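Tyrosine--tRNA ligase (Archaeoglobus fulgidus, PDB 2CYB) attaches tyrosine to tRNA(Tyr) in two steps, probably activating the amino acid with ATP to Tyr-AMP and then transferring it to the acceptor end of the tRNA. Local coordinates at residues V53-L56 / M57-Q60; L312-A315 / R316-G320. All coordinates share one frame; numbering follows the deposited sequence.

Contacts 1 and 2 each lie within one helix, contact 1 on helix 47-61 and contact 2 on helix 297-319. Contact 1 comes first along the chain; its helix crosses over between the parallel strands 34-39 and 65-70 of the Rossmann-type sheet whose strand 34-39 contributes Tyr-36 to the tyrosine site. Contact 2 follows much later, at the C-terminal end of the modelled chain. Their centres are about 19 Å apart, and the nearest atoms stay about 6 Å from each other without touching. Contact 1 is thus buried and close to the tyrosine site, whereas contact 2 is partly buried and lies away from the annotated sites.

Contact 1: residues V53-L56 / M57-Q60; sequences VQKL and MDLQ
Lys-55 and Asp-58, one helical turn apart, form a salt bridge on helix 47-61, the crossover helix of the beta-alpha-beta unit between strands 34-39 and 65-70 in this Rossmann-type fold. The lysine leaves the helix with CG anti to the backbone N (chi1 -178°), then bends at both chi2 and chi3, which turns NZ back to Asp-58 OD1 at 2.9 Å. The two side chains meet at about a right angle, and OD1 receives the ammonium on its anti lone pair, away from OD2. NZ also donates to the carbonyl oxygens of Ile-10 and Arg-12, while Arg-12 NH1 forms a salt bridge with OD2; this ties the helix to helix 3-11 and the residue after it, and probably balances the charges of the buried pair. Met-57 has CG anti to its carbonyl carbon (chi1 -71°), which lays CG 3.6 Å from Val-53 O.

On the sheet side the contact is apolar. Leu-56 CD2 lies 4.4 Å from Leu-59 CD1, and both leucines pack onto Ile-66 of strand 65-70, Leu-56 reaching Val-37 and Leu-59 Ala-35 of strand 34-39. Leu-56 sits about 6 Å, side chain to side chain, from the tyrosine-binding Tyr-36. Beneath the side chains run regular i to i+4 bonds, among them Leu-59 N to Lys-55 O at 2.9 Å, while Leu-59 CD1 lies 3.6 Å from that same Lys-55 O.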
loop_
_atom_site.group_PDB
_atom_site.type_symbol
_atom_site.label_atom_id
_atom_site.label_comp_id
_atom_site.label_asym_id
_atom_site.label_seq_id
_atom_site.Cartn_x
_atom_site.Cartn_y
_atom_site.Cartn_z
ATOM N N VAL A 53 -11.887 -0.962 -26.300
ATOM C CA VAL A 53 -13.149 -0.258 -26.484
ATOM C C VAL A 53 -14.021 -1.065 -27.441
ATOM O O VAL A 53 -15.218 -1.254 -27.200
ATOM C CB VAL A 53 -12.926 1.155 -27.053
ATOM C CG1 VAL A 53 -14.228 1.707 -27.614
ATOM C CG2 VAL A 53 -12.404 2.075 -25.953
ATOM N N GLN A 54 -13.414 -1.555 -28.518
ATOM C CA GLN A 54 -14.146 -2.346 -29.504
ATOM C C GLN A 54 -14.710 -3.604 -28.856
ATOM O O GLN A 54 -15.825 -4.017 -29.168
ATOM C CB GLN A 54 -13.235 -2.721 -30.685
ATOM C CG GLN A 54 -13.893 -3.644 -31.728
ATOM C CD GLN A 54 -15.078 -3.005 -32.433
ATOM O OE1 GLN A 54 -16.160 -3.588 -32.503
ATOM N NE2 GLN A 54 -14.876 -1.807 -32.967
ATOM N N LYS A 55 -13.953 -4.206 -27.943
ATOM C CA LYS A 55 -14.429 -5.406 -27.276
ATOM C C LYS A 55 -15.634 -5.072 -26.397
ATOM O O LYS A 55 -16.566 -5.868 -26.290
ATOM C CB LYS A 55 -13.308 -6.046 -26.452
ATOM C CG LYS A 55 -13.706 -7.334 -25.744
ATOM C CD LYS A 55 -14.475 -8.287 -26.664
ATOM C CE LYS A 55 -13.668 -8.703 -27.889
ATOM N NZ LYS A 55 -14.483 -9.523 -28.844
ATOM N N LEU A 56 -15.626 -3.894 -25.775
ATOM C CA LEU A 56 -16.761 -3.495 -24.948
ATOM C C LEU A 56 -17.999 -3.317 -25.828
ATOM O O LEU A 56 -19.108 -3.647 -25.410
ATOM C CB LEU A 56 -16.466 -2.197 -24.185
ATOM C CG LEU A 56 -15.551 -2.324 -22.958
ATOM C CD1 LEU A 56 -15.384 -0.964 -22.302
ATOM C CD2 LEU A 56 -16.147 -3.315 -21.959
ATOM N N MET A 57 -17.813 -2.800 -27.041
ATOM C CA MET A 57 -18.937 -2.613 -27.959
ATOM C C MET A 57 -19.454 -3.973 -28.416
ATOM O O MET A 57 -20.653 -4.148 -28.619
ATOM C CB MET A 57 -18.528 -1.758 -29.163
ATOM C CG MET A 57 -18.298 -0.296 -28.810
ATOM S SD MET A 57 -17.991 0.769 -30.236
ATOM C CE MET A 57 -19.649 1.293 -30.612
ATOM N N ASP A 58 -18.553 -4.937 -28.578
ATOM C CA ASP A 58 -18.962 -6.285 -28.963
ATOM C C ASP A 58 -19.839 -6.822 -27.831
ATOM O O ASP A 58 -20.929 -7.333 -28.064
ATOM C CB ASP A 58 -17.751 -7.222 -29.107
ATOM C CG ASP A 58 -16.854 -6.875 -30.291
ATOM O OD1 ASP A 58 -15.763 -7.487 -30.402
ATOM O OD2 ASP A 58 -17.234 -6.011 -31.106
ATOM N N LEU A 59 -19.349 -6.700 -26.599
ATOM C CA LEU A 59 -20.068 -7.190 -25.422
ATOM C C LEU A 59 -21.436 -6.550 -25.235
ATOM O O LEU A 59 -22.406 -7.228 -24.880
ATOM C CB LEU A 59 -19.215 -6.977 -24.162
ATOM C CG LEU A 59 -18.094 -8.003 -23.977
ATOM C CD1 LEU A 59 -16.989 -7.442 -23.082
ATOM C CD2 LEU A 59 -18.676 -9.277 -23.394
ATOM N N GLN A 60 -21.513 -5.246 -25.466
ATOM C CA GLN A 60 -22.774 -4.523 -25.336
ATOM C C GLN A 60 -23.745 -5.035 -26.408
ATOM O O GLN A 60 -24.953 -5.145 -26.177
ATOM C CB GLN A 60 -22.514 -3.023 -25.498
ATOM C CG GLN A 60 -23.680 -2.115 -25.141
ATOM C CD GLN A 60 -24.759 -2.112 -26.201
ATOM O OE1 GLN A 60 -24.480 -1.886 -27.376
ATOM N NE2 GLN A 60 -26.000 -2.355 -25.790
#

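Contact 2: residues L312-A315 / R316-G320; sequences LEDA and RKRLG
The carbonyl oxygen of Leu-312 is gripped twice by Arg-316: the backbone N donates to it at 2.8 Å, as the helix requires, and the side-chain NE adds a weak bond to the same O at 3.2 Å. For the second bond the arginine folds back along its own helix, bending at chi3 (-72°), which sets the carbonyl oxygen at the edge of the guanidinium, near its plane. Glu-313 approaches the same group differently. Its chain, bent at chi2, carries OE2 over one face of the guanidinium, 2.8 Å from Arg-316 NH1, with the carboxylate and guanidinium planes 69° apart. No N-H points at OE2, so this salt bridge rests on charge alone. With an alanine here in place of Arg-316, Leu-312 O would lose its second, weak donor, and the Glu-313 carboxylate would probably be left without its opposite charge and Pro-229, against which the arginine also packs, partly uncovered.

This i to i+3 salt bridge and an i to i+4 one, Asp-314 to Arg-318, lie on the C-terminal turns of helix 297-319, whose Leu-312 leans on Val-232 of helix 229-237 and whose Leu-319 packs against Lys-95 and Ala-99 of helix 83-99. Arg-318 is extended from CG to NE, and Asp-314 OD2 lies out of the guanidinium plane, toward its rim and 3.2 Å from Arg-318 NE; the two planes are 81° apart, and no N-H points at OD2. Leu-319 N donates to Ala-315 O at 2.8 Å.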
loop_
_atom_site.group_PDB
_atom_site.type_symbol
_atom_site.label_atom_id
_atom_site.label_comp_id
_atom_site.label_asym_id
_atom_site.label_seq_id
_atom_site.Cartn_x
_atom_site.Cartn_y
_atom_site.Cartn_z
ATOM N N LEU A 312 -11.660 7.916 -37.358
ATOM C CA LEU A 312 -11.272 9.042 -36.515
ATOM C C LEU A 312 -12.010 10.326 -36.864
ATOM O O LEU A 312 -12.375 11.098 -35.973
ATOM C CB LEU A 312 -9.764 9.273 -36.610
ATOM C CG LEU A 312 -8.860 8.281 -35.874
ATOM C CD1 LEU A 312 -9.160 6.863 -36.309
ATOM C CD2 LEU A 312 -7.408 8.626 -36.155
ATOM N N GLU A 313 -12.224 10.561 -38.154
ATOM C CA GLU A 313 -12.939 11.755 -38.586
ATOM C C GLU A 313 -14.326 11.747 -37.965
ATOM O O GLU A 313 -14.778 12.751 -37.418
ATOM C CB GLU A 313 -13.046 11.797 -40.113
ATOM C CG GLU A 313 -11.860 12.459 -40.786
ATOM C CD GLU A 313 -11.764 13.940 -40.457
ATOM O OE1 GLU A 313 -12.692 14.694 -40.826
ATOM O OE2 GLU A 313 -10.765 14.349 -39.828
ATOM N N ASP A 314 -14.997 10.605 -38.052
ATOM C CA ASP A 314 -16.325 10.463 -37.481
ATOM C C ASP A 314 -16.253 10.669 -35.966
ATOM O O ASP A 314 -17.133 11.292 -35.370
ATOM C CB ASP A 314 -16.878 9.072 -37.789
ATOM C CG ASP A 314 -18.247 8.846 -37.185
ATOM O OD1 ASP A 314 -19.193 9.571 -37.561
ATOM O OD2 ASP A 314 -18.376 7.941 -36.332
ATOM N N ALA A 315 -15.197 10.148 -35.348
ATOM C CA ALA A 315 -15.018 10.282 -33.907
ATOM C C ALA A 315 -14.937 11.755 -33.529
ATOM O O ALA A 315 -15.608 12.207 -32.601
ATOM C CB ALA A 315 -13.748 9.546 -33.460
ATOM N N ARG A 316 -14.115 12.503 -34.253
ATOM C CA ARG A 316 -13.962 13.926 -33.990
ATOM C C ARG A 316 -15.279 14.657 -34.228
ATOM O O ARG A 316 -15.634 15.574 -33.489
ATOM C CB ARG A 316 -12.847 14.500 -34.870
ATOM C CG ARG A 316 -11.452 14.229 -34.312
ATOM C CD ARG A 316 -10.349 14.523 -35.317
ATOM N NE ARG A 316 -10.308 13.525 -36.382
ATOM C CZ ARG A 316 -9.358 13.455 -37.309
ATOM N NH1 ARG A 316 -9.409 12.511 -38.237
ATOM N NH2 ARG A 316 -8.356 14.323 -37.307
ATOM N N LYS A 317 -16.008 14.236 -35.256
ATOM C CA LYS A 317 -17.296 14.835 -35.584
ATOM C C LYS A 317 -18.226 14.734 -34.377
ATOM O O LYS A 317 -18.858 15.714 -33.989
ATOM C CB LYS A 317 -17.921 14.113 -36.779
ATOM C CG LYS A 317 -19.281 14.642 -37.210
ATOM C CD LYS A 317 -19.892 13.739 -38.274
ATOM C CE LYS A 317 -21.232 14.266 -38.756
ATOM N NZ LYS A 317 -21.095 15.578 -39.447
ATOM N N ARG A 318 -18.309 13.543 -33.791
ATOM C CA ARG A 318 -19.156 13.323 -32.625
ATOM C C ARG A 318 -18.583 14.097 -31.449
ATOM O O ARG A 318 -19.312 14.735 -30.691
ATOM C CB ARG A 318 -19.210 11.835 -32.267
ATOM C CG ARG A 318 -19.879 10.953 -33.302
ATOM C CD ARG A 318 -19.822 9.490 -32.883
ATOM N NE ARG A 318 -20.374 8.607 -33.904
ATOM C CZ ARG A 318 -20.382 7.278 -33.825
ATOM N NH1 ARG A 318 -20.908 6.557 -34.808
ATOM N NH2 ARG A 318 -19.865 6.670 -32.766
ATOM N N LEU A 319 -17.264 14.030 -31.313
ATOM C CA LEU A 319 -16.551 14.710 -30.241
ATOM C C LEU A 319 -16.838 16.205 -30.279
ATOM O O LEU A 319 -16.585 16.920 -29.309
ATOM C CB LEU A 319 -15.049 14.463 -30.387
ATOM C CG LEU A 319 -14.118 14.997 -29.300
ATOM C CD1 LEU A 319 -14.480 14.391 -27.956
ATOM C CD2 LEU A 319 -12.685 14.663 -29.668
ATOM N N GLY A 320 -17.368 16.669 -31.406
ATOM C CA GLY A 320 -17.684 18.076 -31.561
ATOM C C GLY A 320 -16.500 18.969 -31.247
ATOM O O GLY A 320 -16.663 19.910 -30.439
#